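PDB 7A9J: Cfl from Pectobacterium brasiliense, which probably activates carboxylic acids such as coronafacic acid for ligation, as a member of the ATP-dependent AMP-binding enzyme family. Local coordinates for residues I75-G80 and D236-W241; D126-Y131 and L259-I264; E136-T141 and N158-W163. The protein carries 1 engineered substitution. All blocks are in the same frame, centred on the assembly; numbering follows the deposited sequence.

Interaction 1: residues I75-G80 and D236-W241; sequences ISIHMG and DLISPW. With R4Z (6-ethyl-1-oxidanylidene-indene-4-carboxylic acid), chain B.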
loop_
_atom_site.group_PDB
_atom_site.type_symbol
_atom_site.label_atom_id
_atom_site.label_comp_id
_atom_site.label_asym_id
_atom_site.label_seq_id
_atom_site.Cartn_x
_atom_site.Cartn_y
_atom_site.Cartn_z
ATOM N N ILE A 75 7.335 12.339 17.922
ATOM C CA ILE A 75 6.223 13.199 17.576
ATOM C C ILE A 75 5.164 12.360 16.874
ATOM O O ILE A 75 5.435 11.783 15.813
ATOM C CB ILE A 75 6.666 14.329 16.641
ATOM C CG1 ILE A 75 7.863 15.055 17.233
ATOM C CG2 ILE A 75 5.467 15.284 16.401
ATOM C CD1 ILE A 75 8.176 16.328 16.425
ATOM N N SER A 76 3.961 12.293 17.458
ATOM C CA SER A 76 2.832 11.634 16.789
ATOM C C SER A 76 2.231 12.592 15.769
ATOM O O SER A 76 2.040 13.769 16.063
ATOM C CB SER A 76 1.771 11.227 17.808
ATOM O OG SER A 76 2.210 10.108 18.537
ATOM N N ILE A 77 1.951 12.092 14.565
ATOM C CA ILE A 77 1.471 12.918 13.469
ATOM C C ILE A 77 0.140 12.340 13.022
ATOM O O ILE A 77 0.016 11.124 12.796
ATOM C CB ILE A 77 2.468 12.951 12.292
ATOM C CG1 ILE A 77 3.818 13.501 12.765
ATOM C CG2 ILE A 77 1.934 13.887 11.219
ATOM C CD1 ILE A 77 4.867 13.568 11.663
ATOM N N HIS A 78 -0.829 13.202 12.853
ATOM C CA HIS A 78 -2.190 12.662 12.760
ATOM C C HIS A 78 -2.971 13.637 11.872
ATOM O O HIS A 78 -3.657 14.519 12.361
ATOM C CB HIS A 78 -2.772 12.519 14.166
ATOM C CG HIS A 78 -4.131 11.876 14.246
ATOM N ND1 HIS A 78 -5.109 12.357 15.106
ATOM C CD2 HIS A 78 -4.640 10.736 13.698
ATOM C CE1 HIS A 78 -6.176 11.581 15.032
ATOM N NE2 HIS A 78 -5.907 10.569 14.222
ATOM N N MET A 79 -2.839 13.488 10.545
ATOM C CA MET A 79 -3.485 14.444 9.649
ATOM C C MET A 79 -3.711 13.861 8.252
ATOM O O MET A 79 -3.082 12.866 7.844
ATOM C CB MET A 79 -2.687 15.745 9.570
ATOM C CG MET A 79 -1.384 15.686 8.946
ATOM S SD MET A 79 -0.558 17.380 8.853
ATOM C CE MET A 79 -0.582 17.962 10.560
ATOM N N GLY A 80 -4.714 14.439 7.577
ATOM C CA GLY A 80 -5.042 14.074 6.208
ATOM C C GLY A 80 -4.034 14.669 5.236
ATOM O O GLY A 80 -3.031 15.259 5.630
ATOM N N ASP A 236 -3.556 7.117 1.824
ATOM C CA ASP A 236 -3.269 8.293 2.648
ATOM C C ASP A 236 -1.782 8.504 2.865
ATOM O O ASP A 236 -1.016 7.565 3.124
ATOM C CB ASP A 236 -3.930 8.197 4.042
ATOM C CG ASP A 236 -5.441 8.039 4.013
ATOM O OD1 ASP A 236 -6.116 8.467 3.052
ATOM O OD2 ASP A 236 -5.962 7.513 5.011
ATOM N N LEU A 237 -1.388 9.801 2.867
ATOM C CA LEU A 237 0.011 10.155 3.072
ATOM C C LEU A 237 0.490 9.837 4.486
ATOM O O LEU A 237 1.693 9.775 4.728
ATOM C CB LEU A 237 0.197 11.675 2.762
ATOM C CG LEU A 237 1.605 12.250 2.948
ATOM C CD1 LEU A 237 2.666 11.490 2.148
ATOM C CD2 LEU A 237 1.472 13.766 2.516
ATOM N N ILE A 238 -0.425 9.588 5.409
ATOM C CA ILE A 238 -0.046 9.127 6.746
ATOM C C ILE A 238 0.363 7.656 6.727
ATOM O O ILE A 238 0.926 7.165 7.700
ATOM C CB ILE A 238 -1.224 9.422 7.689
ATOM C CG1 ILE A 238 -0.770 9.710 9.141
ATOM C CG2 ILE A 238 -2.202 8.272 7.726
ATOM C CD1 ILE A 238 0.074 11.007 9.329
ATOM N N SER A 239 0.142 6.974 5.634
ATOM C CA SER A 239 0.437 5.509 5.599
ATOM C C SER A 239 1.840 5.257 5.030
ATOM O O SER A 239 2.245 5.896 4.062
ATOM C CB SER A 239 -0.601 4.823 4.731
ATOM O OG SER A 239 -0.400 3.405 4.777
ATOM N N PRO A 240 2.644 4.363 5.578
ATOM C CA PRO A 240 4.052 4.212 5.126
ATOM C C PRO A 240 4.314 4.056 3.624
ATOM O O PRO A 240 5.249 4.671 3.126
ATOM C CB PRO A 240 4.500 2.914 5.854
ATOM C CG PRO A 240 3.836 3.005 7.154
ATOM C CD PRO A 240 2.371 3.534 6.782
ATOM N N TRP A 241 3.519 3.277 2.878
ATOM C CA TRP A 241 3.813 3.209 1.444
ATOM C C TRP A 241 3.774 4.606 0.778
ATOM O O TRP A 241 4.620 4.923 -0.052
ATOM C CB TRP A 241 2.830 2.283 0.740
ATOM C CG TRP A 241 3.179 1.979 -0.694
ATOM C CD1 TRP A 241 4.431 1.901 -1.258
ATOM C CD2 TRP A 241 2.242 1.664 -1.718
ATOM N NE1 TRP A 241 4.324 1.581 -2.617
ATOM C CE2 TRP A 241 2.989 1.443 -2.913
ATOM C CE3 TRP A 241 0.842 1.568 -1.739
ATOM C CZ2 TRP A 241 2.375 1.145 -4.127
ATOM C CZ3 TRP A 241 0.231 1.277 -2.918
ATOM C CH2 TRP A 241 1.001 1.095 -4.106
HETATM C C13 R4Z B . 6.076 -0.838 3.241
HETATM C C15 R4Z B . 5.216 -1.455 0.936
HETATM C C02 R4Z B . 4.157 -1.991 -1.377
HETATM C C03 R4Z B . 2.904 -2.149 -1.967
HETATM C C04 R4Z B . 1.906 -2.044 -0.813
HETATM C C05 R4Z B . 4.198 -1.700 0.029
HETATM C C06 R4Z B . 2.847 -1.687 0.459
HETATM C C07 R4Z B . 2.582 -1.400 1.793
HETATM C C08 R4Z B . 1.125 -1.379 2.282
HETATM C C11 R4Z B . 3.615 -1.115 2.685
HETATM C C12 R4Z B . 4.953 -1.136 2.270
HETATM C C14 R4Z B . 6.201 0.693 3.485
HETATM O O01 R4Z B . 5.165 -2.099 -2.026
HETATM O O09 R4Z B . 0.898 -0.841 3.399
HETATM O O10 R4Z B . 0.168 -1.891 1.617
HETATM O O HOH W 1 -3.010 11.290 5.322
#
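Segment 236-241 touches Ile77 and Met79 through Ile238, and three residues further on the indole of Trp241 carries the indenone of R4Z on one face, with C03 of the ligand 3.7 Å above the ring plane and over its centre. Pro240 adds an aliphatic contact, its CB 3.7 Å from C14, the terminal carbon of the ligand's ethyl group. Both residues line the acid-binding pocket, where R4Z is also hydrogen-bonded to Ser333 OG. At the other end, His78, whose CB points away from segment 236-241, bonds through ND1 to Tyr123 OH. Between these two rings the segments meet by aliphatic contact and one water. Ile238 CD1 comes to 3.5 Å from Ile77 O and 3.9 Å from Ile77 CG2, the two side chains crossing at a slant. The methyl CG2 of Ile77 is available there because it lies anti to the backbone N. Beside this contact a water donates to Met79 O at 3.0 Å and accepts from Ile238 N at 3.1 Å, joining the residue just past the strand to the type I turn of 236-239, which Ser239 N closes on Asp236 O. The buried Met79 N has no partner in the model. Strand 74-78 runs between strands 98-101 and 122-125 of a parallel sheet. Helix 83-95 packs on both partners, with Leu85 and Thr88 against Ile77 and Tyr89 against Ile238, while Phe99 of strand 98-101 touches Ile77, Pro101 touches Ile238, and helix 240-251 starts right after the turn.

Interaction 2: residues D126-Y131 and L259-I264; sequences DKKRFY and LSEVDI. With PO4 (phosphate ion), chain C.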
loop_
_atom_site.group_PDB
_atom_site.type_symbol
_atom_site.label_atom_id
_atom_site.label_comp_id
_atom_site.label_asym_id
_atom_site.label_seq_id
_atom_site.Cartn_x
_atom_site.Cartn_y
_atom_site.Cartn_z
ATOM N N ASP A 126 -4.273 17.800 12.229
ATOM C CA ASP A 126 -5.124 18.785 11.585
ATOM C C ASP A 126 -6.457 18.862 12.287
ATOM O O ASP A 126 -6.740 18.143 13.264
ATOM C CB ASP A 126 -5.274 18.540 10.066
ATOM C CG ASP A 126 -5.950 17.239 9.705
ATOM O OD1 ASP A 126 -6.525 16.564 10.592
ATOM O OD2 ASP A 126 -5.883 16.870 8.485
ATOM N N LYS A 127 -7.245 19.855 11.863
ATOM C CA LYS A 127 -8.452 20.169 12.596
ATOM C C LYS A 127 -9.371 18.955 12.709
ATOM O O LYS A 127 -9.836 18.604 13.804
ATOM C CB LYS A 127 -9.175 21.338 11.919
ATOM C CG LYS A 127 -10.352 21.818 12.716
ATOM C CD LYS A 127 -11.096 22.993 12.060
ATOM C CE LYS A 127 -12.356 23.341 12.824
ATOM N NZ LYS A 127 -13.095 24.506 12.268
ATOM N N LYS A 128 -9.652 18.310 11.575
ATOM C CA LYS A 128 -10.620 17.216 11.567
ATOM C C LYS A 128 -10.180 16.087 12.505
ATOM O O LYS A 128 -10.989 15.594 13.301
ATOM C CB LYS A 128 -10.747 16.706 10.117
ATOM C CG LYS A 128 -11.728 15.533 9.920
ATOM C CD LYS A 128 -12.042 15.402 8.413
ATOM C CE LYS A 128 -12.995 14.226 8.094
ATOM N NZ LYS A 128 -12.981 13.906 6.618
ATOM N N ARG A 129 -8.903 15.694 12.434
ATOM C CA ARG A 129 -8.397 14.557 13.225
ATOM C C ARG A 129 -8.344 14.905 14.711
ATOM O O ARG A 129 -8.792 14.132 15.570
ATOM C CB ARG A 129 -7.016 14.129 12.713
ATOM C CG ARG A 129 -7.091 12.925 11.717
ATOM C CD ARG A 129 -8.193 13.112 10.624
ATOM N NE ARG A 129 -7.839 14.191 9.667
ATOM C CZ ARG A 129 -8.376 14.288 8.451
ATOM N NH1 ARG A 129 -9.270 13.344 8.061
ATOM N NH2 ARG A 129 -8.061 15.322 7.657
ATOM N N PHE A 130 -7.834 16.091 15.031
ATOM C CA PHE A 130 -7.778 16.513 16.424
ATOM C C PHE A 130 -9.150 16.556 17.074
ATOM O O PHE A 130 -9.302 16.128 18.214
ATOM C CB PHE A 130 -7.080 17.905 16.521
ATOM C CG PHE A 130 -6.993 18.414 17.933
ATOM C CD1 PHE A 130 -6.069 17.848 18.813
ATOM C CD2 PHE A 130 -7.760 19.479 18.341
ATOM C CE1 PHE A 130 -6.005 18.340 20.148
ATOM C CE2 PHE A 130 -7.743 19.947 19.682
ATOM C CZ PHE A 130 -6.820 19.380 20.566
ATOM N N TYR A 131 -10.145 17.185 16.439
ATOM C CA TYR A 131 -11.363 17.416 17.173
ATOM C C TYR A 131 -12.167 16.126 17.324
ATOM O O TYR A 131 -12.990 16.035 18.222
ATOM C CB TYR A 131 -12.198 18.518 16.519
ATOM C CG TYR A 131 -11.671 19.851 16.992
ATOM C CD1 TYR A 131 -11.965 20.299 18.277
ATOM C CD2 TYR A 131 -10.820 20.611 16.189
ATOM C CE1 TYR A 131 -11.461 21.567 18.747
ATOM C CE2 TYR A 131 -10.312 21.851 16.655
ATOM C CZ TYR A 131 -10.611 22.271 17.915
ATOM O OH TYR A 131 -10.139 23.508 18.392
ATOM N N LEU A 259 -4.533 14.553 -2.872
ATOM C CA LEU A 259 -5.989 14.614 -2.922
ATOM C C LEU A 259 -6.629 14.449 -1.547
ATOM O O LEU A 259 -6.185 13.641 -0.727
ATOM C CB LEU A 259 -6.504 13.490 -3.826
ATOM C CG LEU A 259 -5.919 13.507 -5.237
ATOM C CD1 LEU A 259 -6.551 12.330 -6.047
ATOM C CD2 LEU A 259 -6.215 14.871 -5.890
ATOM N N SER A 260 -7.756 15.109 -1.371
ATOM C CA SER A 260 -8.587 14.998 -0.190
ATOM C C SER A 260 -9.510 13.790 -0.328
ATOM O O SER A 260 -9.643 13.220 -1.401
ATOM C CB SER A 260 -9.398 16.258 -0.019
ATOM O OG SER A 260 -10.484 16.262 -0.932
ATOM N N GLU A 261 -10.167 13.426 0.777
ATOM C CA GLU A 261 -11.153 12.346 0.742
ATOM C C GLU A 261 -12.245 12.637 -0.293
ATOM O O GLU A 261 -12.590 11.766 -1.112
ATOM C CB GLU A 261 -11.746 12.159 2.144
ATOM C CG GLU A 261 -12.557 10.853 2.267
ATOM C CD GLU A 261 -12.828 10.426 3.710
ATOM O OE1 GLU A 261 -13.084 11.305 4.566
ATOM O OE2 GLU A 261 -12.790 9.201 3.981
ATOM N N VAL A 262 -12.732 13.875 -0.332
ATOM C CA VAL A 262 -13.785 14.203 -1.280
ATOM C C VAL A 262 -13.266 14.083 -2.704
ATOM O O VAL A 262 -13.977 13.602 -3.607
ATOM C CB VAL A 262 -14.336 15.603 -0.988
ATOM C CG1 VAL A 262 -15.095 16.111 -2.207
ATOM C CG2 VAL A 262 -15.274 15.487 0.175
ATOM N N ASP A 263 -12.010 14.489 -2.920
ATOM C CA ASP A 263 -11.422 14.361 -4.254
ATOM C C ASP A 263 -11.429 12.911 -4.694
ATOM O O ASP A 263 -11.661 12.612 -5.869
ATOM C CB ASP A 263 -9.987 14.870 -4.307
ATOM C CG ASP A 263 -9.867 16.358 -3.973
ATOM O OD1 ASP A 263 -8.810 16.721 -3.427
ATOM O OD2 ASP A 263 -10.809 17.132 -4.247
ATOM N N ILE A 264 -11.143 12.003 -3.761
ATOM C CA ILE A 264 -11.034 10.595 -4.147
ATOM C C ILE A 264 -12.395 9.935 -4.283
ATOM O O ILE A 264 -12.570 9.032 -5.119
ATOM C CB ILE A 264 -10.116 9.875 -3.152
ATOM C CG1 ILE A 264 -8.698 10.331 -3.393
ATOM C CG2 ILE A 264 -10.126 8.326 -3.411
ATOM C CD1 ILE A 264 -7.713 9.884 -2.315
HETATM P P PO4 C . -9.794 14.945 4.344
HETATM O O1 PO4 C . -10.253 13.770 5.237
HETATM O O2 PO4 C . -10.954 15.845 3.976
HETATM O O3 PO4 C . -9.211 14.368 3.091
HETATM O O4 PO4 C . -8.760 15.788 5.006
#
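Lys128 and Glu261 face each other with CG anti to the backbone N in both, chi1 179° and -167°, and with chains extended beyond; the side chains cross at about a right angle. Arg129, in contrast, is bent at chi2 and chi3, which folds its guanidinium back to Asp126. Two helix N termini are capped here: Asp126 N-caps helix 127-132, and Ser260 with Asp263 forms a capping box at the start of helix 261-265. The direct link across the gap is a salt bridge, Lys128 NZ to Glu261 OE1 at 3.3 Å, whose hydrogen bond is weak. A phosphate, probably from the crystallisation liquor, does more to join the two sides. Its O1 accepts from Lys128 NZ and from Arg129 NH1, its O4 from Arg129 NH2 at 2.8 Å, and its O3 from the backbone Glu261 N at 2.7 Å; the helix end would favour a negative charge there. The phosphate and Asp126, both at its edge and in plane, fix the rotation of the guanidinium, while Lys128 CB lies over one face. Arg129 grips the carboxylate side-on, NE to Asp126 OD1 at 2.9 Å and NH2 to Asp126 OD2. Asp126 OD1 serves twice: its syn lone pair takes Arg129 NE, and Arg129 N meets it nearly along the C-O bond direction at 3.1 Å.

Interaction 3: residues E136-T141 and N158-W163; sequences EIESCT and NNTHNW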
loop_
_atom_site.group_PDB
_atom_site.type_symbol
_atom_site.label_atom_id
_atom_site.label_comp_id
_atom_site.label_asym_id
_atom_site.label_seq_id
_atom_site.Cartn_x
_atom_site.Cartn_y
_atom_site.Cartn_z
ATOM N N GLU A 136 -8.978 12.517 24.207
ATOM C CA GLU A 136 -7.949 11.483 24.289
ATOM C C GLU A 136 -6.556 12.081 24.122
ATOM O O GLU A 136 -5.652 11.826 24.923
ATOM C CB GLU A 136 -8.218 10.395 23.233
ATOM C CG GLU A 136 -9.514 9.589 23.465
ATOM C CD GLU A 136 -10.814 10.328 23.067
ATOM O OE1 GLU A 136 -10.742 11.445 22.478
ATOM O OE2 GLU A 136 -11.907 9.793 23.335
ATOM N N ILE A 137 -6.363 12.904 23.101
ATOM C CA ILE A 137 -5.033 13.464 22.876
ATOM C C ILE A 137 -4.623 14.317 24.077
ATOM O O ILE A 137 -3.534 14.154 24.648
ATOM C CB ILE A 137 -5.015 14.257 21.563
ATOM C CG1 ILE A 137 -5.068 13.324 20.350
ATOM C CG2 ILE A 137 -3.674 15.100 21.455
ATOM C CD1 ILE A 137 -5.665 14.036 19.147
ATOM N N GLU A 138 -5.531 15.156 24.545
ATOM C CA GLU A 138 -5.174 16.087 25.607
ATOM C C GLU A 138 -5.023 15.417 26.955
ATOM O O GLU A 138 -4.516 16.057 27.884
ATOM C CB GLU A 138 -6.198 17.223 25.681
ATOM C CG GLU A 138 -6.095 18.086 24.420
ATOM C CD GLU A 138 -6.980 19.350 24.428
ATOM O OE1 GLU A 138 -8.089 19.338 25.036
ATOM O OE2 GLU A 138 -6.558 20.372 23.806
ATOM N N SER A 139 -5.442 14.164 27.091
ATOM C CA SER A 139 -5.242 13.449 28.340
ATOM C C SER A 139 -3.952 12.620 28.340
ATOM O O SER A 139 -3.692 11.907 29.319
ATOM C CB SER A 139 -6.455 12.555 28.624
ATOM O OG SER A 139 -6.502 11.493 27.679
ATOM N N CYS A 140 -3.133 12.721 27.290
ATOM C CA CYS A 140 -1.833 12.046 27.206
ATOM C C CYS A 140 -0.787 12.919 27.886
ATOM O O CYS A 140 -0.253 13.849 27.284
ATOM C CB CYS A 140 -1.460 11.769 25.757
ATOM S SG CYS A 140 -2.495 10.494 24.952
ATOM N N THR A 141 -0.461 12.608 29.134
ATOM C CA THR A 141 0.252 13.609 29.917
ATOM C C THR A 141 1.704 13.745 29.517
ATOM O O THR A 141 2.356 14.713 29.938
ATOM C CB THR A 141 0.165 13.285 31.407
ATOM O OG1 THR A 141 0.766 12.008 31.643
ATOM C CG2 THR A 141 -1.288 13.286 31.838
ATOM N N ASN A 158 -2.983 25.615 27.824
ATOM C CA ASN A 158 -2.209 24.493 28.382
ATOM C C ASN A 158 -1.116 24.132 27.388
ATOM O O ASN A 158 -0.286 25.000 27.064
ATOM C CB ASN A 158 -3.154 23.346 28.732
ATOM C CG ASN A 158 -4.184 23.759 29.706
ATOM O OD1 ASN A 158 -3.889 24.489 30.658
ATOM N ND2 ASN A 158 -5.418 23.343 29.472
ATOM N N ASN A 159 -1.087 22.919 26.851
ATOM C CA ASN A 159 -0.073 22.541 25.890
ATOM C C ASN A 159 -0.605 22.467 24.466
ATOM O O ASN A 159 0.096 21.980 23.589
ATOM C CB ASN A 159 0.565 21.215 26.268
ATOM C CG ASN A 159 1.326 21.316 27.546
ATOM O OD1 ASN A 159 1.929 22.355 27.830
ATOM N ND2 ASN A 159 1.294 20.251 28.344
ATOM N N THR A 160 -1.801 22.979 24.214
ATOM C CA THR A 160 -2.375 22.918 22.871
ATOM C C THR A 160 -2.188 24.251 22.171
ATOM O O THR A 160 -2.560 25.291 22.724
ATOM C CB THR A 160 -3.847 22.556 22.977
ATOM O OG1 THR A 160 -3.898 21.302 23.656
ATOM C CG2 THR A 160 -4.474 22.386 21.599
ATOM N N HIS A 161 -1.586 24.194 20.970
ATOM C CA HIS A 161 -1.137 25.357 20.217
ATOM C C HIS A 161 -1.694 25.308 18.804
ATOM O O HIS A 161 -1.974 24.238 18.255
ATOM C CB HIS A 161 0.402 25.415 20.166
ATOM C CG HIS A 161 1.023 25.571 21.514
ATOM N ND1 HIS A 161 1.265 26.805 22.091
ATOM C CD2 HIS A 161 1.417 24.642 22.418
ATOM C CE1 HIS A 161 1.788 26.624 23.294
ATOM N NE2 HIS A 161 1.915 25.320 23.504
ATOM N N ASN A 162 -1.846 26.479 18.209
ATOM C CA ASN A 162 -2.182 26.524 16.792
ATOM C C ASN A 162 -0.940 26.222 15.964
ATOM O O ASN A 162 0.174 26.648 16.311
ATOM C CB ASN A 162 -2.722 27.922 16.455
ATOM C CG ASN A 162 -3.328 28.005 15.068
ATOM O OD1 ASN A 162 -2.624 27.873 14.059
ATOM N ND2 ASN A 162 -4.649 28.230 15.011
ATOM N N TRP A 163 -1.144 25.532 14.836
ATOM C CA TRP A 163 -0.066 25.217 13.901
ATOM C C TRP A 163 0.733 26.465 13.509
ATOM O O TRP A 163 1.956 26.393 13.317
ATOM C CB TRP A 163 -0.646 24.596 12.632
ATOM C CG TRP A 163 0.279 24.561 11.472
ATOM C CD1 TRP A 163 0.332 25.447 10.409
ATOM C CD2 TRP A 163 1.297 23.600 11.250
ATOM N NE1 TRP A 163 1.317 25.067 9.550
ATOM C CE2 TRP A 163 1.955 23.961 10.048
ATOM C CE3 TRP A 163 1.723 22.470 11.948
ATOM C CZ2 TRP A 163 3.001 23.219 9.526
ATOM C CZ3 TRP A 163 2.752 21.684 11.396
ATOM C CH2 TRP A 163 3.399 22.092 10.215
#
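Glu138 spans the gap to Thr160 by its full length. The bond to CB runs alongside segment 158-163 and not at it; chi1 of -67° then sets CG beside the backbone N, and chi2 of -174° carries the chain on extended. CG passes 4.0 Å from Thr160 OG1, and CD closes to 3.7 Å from the same oxygen. At the tip the two carboxylate oxygens part company. OE2 accepts a hydrogen bond from Thr160 OG1 at 2.8 Å, and the methyl Thr160 CG2 lies 3.6 Å from OE2. OE1 is taken by a salt bridge to Lys134 NZ, a residue earlier in helix 134-138. The hydroxyl arrives on the anti side of OE2, 29° out of the carboxylate plane. Lysine and threonine thus have one oxygen each. Thr160 points its CB at the helix and is buried; its hydroxyl is satisfied by the glutamate, which itself remains partly exposed. Just beyond Glu138 the chain turns: Ser139 N and Ser139 OG approach Glu136 O from the same face of its plane, the hydroxyl at 2.9 Å, and Cys140 N bonds to Ile137 O. Thr160 stands on strand 160-162, an outermost strand of the parallel five-stranded sheet; that strand pairs with 145-148. Phe130 of helix 127-132 packs against both Glu138 and Thr160, Ile146 of strand 145-148 touches Thr160 and Ile137, and Ile115 of helix 108-117 meets Ile137 and Cys140.

From the N terminus, 75-80 comes first, at the end of an inner strand of the parallel sheet, and waits 155 residues for 236-241 to close interaction 1. Before that loop is shut, 126-131 opens interaction 2, closed at 259-264, so the two cross. Interaction 3, from 136-141 to 158-163, is short and nests inside both. Interactions 1 and 2 meet directly: Gly80 N lies 2.8 Å from Asp126 OD2, a probable hydrogen bond. Consecutive helices 127-132 and 134-138 bring interactions 2 and 3 into touch through Phe130. Interaction 3 joins helix 134-138 to outer strand 160-162, interaction 1 joins the sheet to the turn leading into helix 240-251, and interaction 2 sets helix 127-132 against the start of helix 261-265, largely through the phosphate.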